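Local coordinates for protein cell division GTPase FtsZ, diverged (Clostridium botulinum C, PDB 3V3T) that is a diverged member of the tubulin/FtsZ family of GTPase-fold proteins, with a C-terminal domain of the TubZ type, at residues A[77-82]-A[116-121]; A[180-185]-A[235-240]. The protein carries 1 engineered substitution. All coordinates share one frame; numbering follows the deposited sequence.

Overall arrangement
Two apolar contacts, each resting on one side chain that divides its branches or its reach between two partners, tie a helix to the end of another helix in interaction 1, and to the loop after one in interaction 2, in this tubulin/FtsZ-type chain. The centre of interaction 1 lies about 19 Å from the centre of the chain, in the GTPase domain, and the contact is only partly buried. The centre of interaction 2 sits about 8 Å from the centre of the chain; this contact is fully buried and joins helix 172-187 to a loop of the TubZ-like C-terminal domain. The centres of interactions 1 and 2 are about 27 Å apart. Between interactions 1 and 2 the nearest atoms are about 14 Å apart.

Interaction 1: A[77-82]-A[116-121]; sequences QIIAQI and QMYPNK
Ile79 divides its two branches between Met117 and Tyr118, the last residue of helix 101-117 and the first beyond it. Its ethyl arm serves the methionine: CD1 of Ile79 lies 4.0 Å from SD of Met117, the two side chains crossing at a slant. The methionine chain is straight about CB-CG and bends at chi3 (68°), which turns CE aside and leaves SD nearest to CD1 of Ile79.

The aromatic half of the contact belongs to the other branch. With chi1 at -74°, CG2 of Ile79 stands anti to the backbone N and comes within 3.8 Å of CE2 of Tyr118, approaching the ring obliquely while the two side chains run past each other in opposite directions. Both meetings are purely apolar; the two segments together bury 109 Å², most of it on these three residues.

Polar anchoring is found beside the contact. Tyr118 leaves helical geometry and starts a type I beta turn to Lys121, in which Lys121 N bonds to Tyr118 O at 3.1 Å. The ammonium of Lys121 donates to the carbonyls of Ser87 and Cys89. Ile79 also packs on Ile110, Leu113 and Ala114, extending the apolar seam along helix 101-117. Such packing of helix 75-85 against the C-terminal end of helix 101-117 belongs to the helical layer of the Rossmann-like GTPase domain, with strand 122-129 following the turn.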
loop_
_atom_site.group_PDB
_atom_site.type_symbol
_atom_site.label_atom_id
_atom_site.label_comp_id
_atom_site.label_asym_id
_atom_site.label_seq_id
_atom_site.Cartn_x
_atom_site.Cartn_y
_atom_site.Cartn_z
ATOM N N GLN A 77 14.068 -11.692 15.181
ATOM C CA GLN A 77 13.712 -10.830 16.300
ATOM C C GLN A 77 12.656 -9.827 15.841
ATOM O O GLN A 77 11.672 -9.580 16.535
ATOM C CB GLN A 77 14.931 -10.089 16.848
ATOM C CG GLN A 77 15.904 -10.955 17.623
ATOM C CD GLN A 77 16.605 -10.182 18.730
ATOM O OE1 GLN A 77 16.215 -9.057 19.057
ATOM N NE2 GLN A 77 17.642 -10.782 19.314
ATOM N N ILE A 78 12.859 -9.254 14.664
ATOM C CA ILE A 78 11.925 -8.268 14.152
ATOM C C ILE A 78 10.522 -8.856 14.046
ATOM O O ILE A 78 9.548 -8.288 14.541
ATOM C CB ILE A 78 12.361 -7.746 12.774
ATOM C CG1 ILE A 78 13.707 -7.016 12.880
ATOM C CG2 ILE A 78 11.270 -6.845 12.175
ATOM C CD1 ILE A 78 14.102 -6.272 11.612
ATOM N N ILE A 79 10.430 -10.003 13.390
ATOM C CA ILE A 79 9.157 -10.681 13.224
ATOM C C ILE A 79 8.543 -10.986 14.583
ATOM O O ILE A 79 7.337 -10.822 14.771
ATOM C CB ILE A 79 9.313 -11.961 12.361
ATOM C CG1 ILE A 79 9.521 -11.569 10.891
ATOM C CG2 ILE A 79 8.100 -12.858 12.492
ATOM C CD1 ILE A 79 10.100 -12.665 10.036
ATOM N N ALA A 80 9.377 -11.403 15.534
ATOM C CA ALA A 80 8.924 -11.676 16.905
ATOM C C ALA A 80 8.394 -10.433 17.630
ATOM O O ALA A 80 7.441 -10.522 18.397
ATOM C CB ALA A 80 10.040 -12.347 17.732
ATOM N N GLN A 81 9.018 -9.281 17.400
ATOM C CA GLN A 81 8.514 -8.030 17.956
ATOM C C GLN A 81 7.069 -7.837 17.523
ATOM O O GLN A 81 6.189 -7.595 18.342
ATOM C CB GLN A 81 9.350 -6.841 17.479
ATOM C CG GLN A 81 10.801 -6.869 17.913
ATOM C CD GLN A 81 10.950 -6.751 19.411
ATOM O OE1 GLN A 81 10.105 -6.158 20.080
ATOM N NE2 GLN A 81 12.022 -7.324 19.948
ATOM N N ILE A 82 6.831 -7.954 16.222
ATOM C CA ILE A 82 5.493 -7.779 15.678
ATOM C C ILE A 82 4.512 -8.756 16.306
ATOM O O ILE A 82 3.404 -8.381 16.691
ATOM C CB ILE A 82 5.478 -7.970 14.152
ATOM C CG1 ILE A 82 6.504 -7.046 13.497
ATOM C CG2 ILE A 82 4.078 -7.715 13.600
ATOM C CD1 ILE A 82 6.651 -7.240 12.005
ATOM N N GLN A 116 6.167 -17.225 5.415
ATOM C CA GLN A 116 6.421 -18.653 5.608
ATOM C C GLN A 116 6.152 -19.067 7.050
ATOM O O GLN A 116 5.638 -20.156 7.301
ATOM C CB GLN A 116 7.849 -19.056 5.201
ATOM C CG GLN A 116 8.156 -18.946 3.707
ATOM C CD GLN A 116 7.100 -19.598 2.817
ATOM O OE1 GLN A 116 6.686 -19.021 1.805
ATOM N NE2 GLN A 116 6.668 -20.805 3.184
ATOM N N MET A 117 6.494 -18.194 7.997
ATOM C CA MET A 117 6.372 -18.532 9.415
ATOM C C MET A 117 4.941 -18.443 9.924
ATOM O O MET A 117 4.577 -19.128 10.870
ATOM C CB MET A 117 7.265 -17.632 10.270
ATOM C CG MET A 117 8.759 -17.819 10.053
ATOM S SD MET A 117 9.693 -16.572 10.958
ATOM C CE MET A 117 9.372 -17.074 12.651
ATOM N N TYR A 118 4.136 -17.581 9.310
ATOM C CA TYR A 118 2.755 -17.407 9.745
ATOM C C TYR A 118 1.788 -17.508 8.581
ATOM O O TYR A 118 1.200 -16.510 8.166
ATOM C CB TYR A 118 2.599 -16.080 10.481
ATOM C CG TYR A 118 3.447 -16.056 11.714
ATOM C CD1 TYR A 118 2.963 -16.555 12.915
ATOM C CD2 TYR A 118 4.754 -15.589 11.676
ATOM C CE1 TYR A 118 3.749 -16.572 14.051
ATOM C CE2 TYR A 118 5.552 -15.609 12.817
ATOM C CZ TYR A 118 5.037 -16.101 14.000
ATOM O OH TYR A 118 5.802 -16.121 15.144
ATOM N N PRO A 119 1.602 -18.733 8.074
ATOM C CA PRO A 119 0.846 -19.030 6.851
ATOM C C PRO A 119 -0.630 -18.652 6.980
ATOM O O PRO A 119 -1.281 -18.396 5.961
ATOM C CB PRO A 119 0.985 -20.557 6.705
ATOM C CG PRO A 119 1.983 -20.994 7.759
ATOM C CD PRO A 119 1.951 -19.953 8.821
ATOM N N ASN A 120 -1.138 -18.613 8.213
ATOM C CA ASN A 120 -2.538 -18.279 8.473
ATOM C C ASN A 120 -2.850 -16.780 8.586
ATOM O O ASN A 120 -4.023 -16.381 8.559
ATOM C CB ASN A 120 -3.044 -19.022 9.710
ATOM C CG ASN A 120 -3.255 -20.503 9.446
ATOM O OD1 ASN A 120 -3.748 -20.886 8.381
ATOM N ND2 ASN A 120 -2.873 -21.344 10.407
ATOM N N LYS A 121 -1.815 -15.953 8.710
ATOM C CA LYS A 121 -2.022 -14.508 8.659
ATOM C C LYS A 121 -2.025 -14.010 7.218
ATOM O O LYS A 121 -1.457 -14.648 6.330
ATOM C CB LYS A 121 -0.958 -13.757 9.477
ATOM C CG LYS A 121 -0.982 -14.080 10.970
ATOM C CD LYS A 121 -0.058 -13.158 11.760
ATOM C CE LYS A 121 0.074 -13.594 13.223
ATOM N NZ LYS A 121 -1.216 -13.541 13.980
#

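Interaction 2: A[180-185]-A[235-240]; sequences ATLFND and SIFAEY
Leu182 sets one methyl, CD1, against the adjoining ends of Ile236 and Phe237 and meets both at similar range. Toward Ile236 the approach is tip to tip, with Leu182 CD1 4.1 Å from Ile236 CD1. The isoleucine holds CG1 between its backbone N and carbonyl carbon (chi1 60°), which sends the ethyl arm out to the leucine. Toward Phe237 the same methyl arrives at the ring edge, close to the ring plane, Leu182 CD1 standing 4.1 Å from Phe237 CE2. The two side chains pass in opposite directions, and the phenyl group meets the methyl through CE2, on the outer part of its ring.

All three residues are buried, and the meeting is apolar throughout. The loop is shaped locally by an ST turn: Ser235 OG accepts from Phe237 N at 3.2 Å.

Backbone bonds fasten the loop to the sheet, Ile236 to Asp165 and Ala238 to Leu163 of strand 160-165. Leu182 leans also on Ile215 and Glu217 of strand 211-217, whereas Phe237 rests on Val214 of that strand and on Phe179. Helix 172-187 packs on helix 14-26 through Ala180, Thr181 and Asn184, and the loop after helix 224-233 is tucked against it at Leu182.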
loop_
_atom_site.group_PDB
_atom_site.type_symbol
_atom_site.label_atom_id
_atom_site.label_comp_id
_atom_site.label_asym_id
_atom_site.label_seq_id
_atom_site.Cartn_x
_atom_site.Cartn_y
_atom_site.Cartn_z
ATOM N N ALA A 180 -3.109 7.942 3.183
ATOM C CA ALA A 180 -3.664 7.764 4.510
ATOM C C ALA A 180 -5.165 8.031 4.473
ATOM O O ALA A 180 -5.961 7.269 5.033
ATOM C CB ALA A 180 -2.978 8.672 5.495
ATOM N N THR A 181 -5.557 9.096 3.785
ATOM C CA THR A 181 -6.972 9.434 3.690
ATOM C C THR A 181 -7.739 8.342 2.948
ATOM O O THR A 181 -8.794 7.890 3.404
ATOM C CB THR A 181 -7.180 10.808 3.030
ATOM O OG1 THR A 181 -6.521 11.800 3.817
ATOM C CG2 THR A 181 -8.666 11.162 2.937
ATOM N N LEU A 182 -7.205 7.896 1.816
ATOM C CA LEU A 182 -7.917 6.904 1.017
ATOM C C LEU A 182 -8.049 5.592 1.782
ATOM O O LEU A 182 -9.099 4.959 1.784
ATOM C CB LEU A 182 -7.230 6.679 -0.324
ATOM C CG LEU A 182 -7.302 7.843 -1.313
ATOM C CD1 LEU A 182 -6.417 7.558 -2.513
ATOM C CD2 LEU A 182 -8.734 8.071 -1.755
ATOM N N PHE A 183 -6.985 5.184 2.447
ATOM C CA PHE A 183 -7.030 3.923 3.163
ATOM C C PHE A 183 -7.988 3.977 4.349
ATOM O O PHE A 183 -8.783 3.067 4.565
ATOM C CB PHE A 183 -5.636 3.524 3.636
ATOM C CG PHE A 183 -5.583 2.154 4.195
ATOM C CD1 PHE A 183 -5.484 1.058 3.351
ATOM C CD2 PHE A 183 -5.632 1.947 5.565
ATOM C CE1 PHE A 183 -5.428 -0.236 3.878
ATOM C CE2 PHE A 183 -5.576 0.670 6.085
ATOM C CZ PHE A 183 -5.473 -0.423 5.232
ATOM N N ASN A 184 -7.904 5.047 5.122
ATOM C CA ASN A 184 -8.811 5.219 6.238
ATOM C C ASN A 184 -10.274 5.363 5.785
ATOM O O ASN A 184 -11.186 4.831 6.428
ATOM C CB ASN A 184 -8.370 6.395 7.113
ATOM C CG ASN A 184 -9.153 6.483 8.395
ATOM O OD1 ASN A 184 -9.086 5.587 9.244
ATOM N ND2 ASN A 184 -9.909 7.562 8.548
ATOM N N ASP A 185 -10.502 6.061 4.675
ATOM C CA ASP A 185 -11.856 6.158 4.117
ATOM C C ASP A 185 -12.350 4.775 3.725
ATOM O O ASP A 185 -13.496 4.417 3.982
ATOM C CB ASP A 185 -11.889 7.074 2.897
ATOM C CG ASP A 185 -11.773 8.533 3.268
ATOM O OD1 ASP A 185 -11.928 8.862 4.467
ATOM O OD2 ASP A 185 -11.528 9.346 2.360
ATOM N N SER A 235 -4.719 9.447 -10.024
ATOM C CA SER A 235 -4.546 8.498 -8.913
ATOM C C SER A 235 -3.113 8.429 -8.379
ATOM O O SER A 235 -2.159 8.419 -9.147
ATOM C CB SER A 235 -5.014 7.098 -9.318
ATOM O OG SER A 235 -4.915 6.208 -8.230
ATOM N N ILE A 236 -2.968 8.376 -7.058
ATOM C CA ILE A 236 -1.650 8.233 -6.463
ATOM C C ILE A 236 -1.111 6.809 -6.579
ATOM O O ILE A 236 0.087 6.572 -6.354
ATOM C CB ILE A 236 -1.627 8.630 -4.987
ATOM C CG1 ILE A 236 -2.597 7.757 -4.183
ATOM C CG2 ILE A 236 -1.921 10.094 -4.843
ATOM C CD1 ILE A 236 -2.337 7.782 -2.701
ATOM N N PHE A 237 -1.993 5.867 -6.906
ATOM C CA PHE A 237 -1.593 4.477 -7.174
ATOM C C PHE A 237 -0.975 4.296 -8.550
ATOM O O PHE A 237 -1.380 4.948 -9.500
ATOM C CB PHE A 237 -2.783 3.529 -7.066
ATOM C CG PHE A 237 -3.272 3.345 -5.667
ATOM C CD1 PHE A 237 -2.888 2.250 -4.924
ATOM C CD2 PHE A 237 -4.102 4.289 -5.082
ATOM C CE1 PHE A 237 -3.341 2.089 -3.604
ATOM C CE2 PHE A 237 -4.560 4.123 -3.768
ATOM C CZ PHE A 237 -4.173 3.026 -3.040
ATOM N N ALA A 238 0.012 3.404 -8.638
ATOM C CA ALA A 238 0.665 3.108 -9.899
ATOM C C ALA A 238 -0.362 2.685 -10.943
ATOM O O ALA A 238 -1.242 1.872 -10.676
ATOM C CB ALA A 238 1.688 2.019 -9.711
ATOM N N GLU A 239 -0.229 3.226 -12.142
ATOM C CA GLU A 239 -1.164 2.915 -13.206
ATOM C C GLU A 239 -1.246 1.421 -13.547
ATOM O O GLU A 239 -0.228 0.749 -13.690
ATOM C CB GLU A 239 -0.794 3.704 -14.459
ATOM C CG GLU A 239 -1.655 3.363 -15.661
ATOM C CD GLU A 239 -1.285 4.186 -16.876
ATOM O OE1 GLU A 239 -0.238 4.863 -16.835
ATOM O OE2 GLU A 239 -2.038 4.160 -17.870
ATOM N N TYR A 240 -2.466 0.919 -13.732
ATOM C CA TYR A 240 -2.654 -0.455 -14.187
ATOM C C TYR A 240 -3.295 -0.487 -15.570
ATOM O O TYR A 240 -4.125 0.358 -15.895
ATOM C CB TYR A 240 -3.478 -1.270 -13.177
ATOM C CG TYR A 240 -4.884 -0.768 -12.911
ATOM C CD1 TYR A 240 -5.966 -1.246 -13.648
ATOM C CD2 TYR A 240 -5.136 0.160 -11.898
ATOM C CE1 TYR A 240 -7.256 -0.813 -13.394
ATOM C CE2 TYR A 240 -6.426 0.610 -11.637
ATOM C CZ TYR A 240 -7.479 0.117 -12.383
ATOM O OH TYR A 240 -8.765 0.553 -12.124
#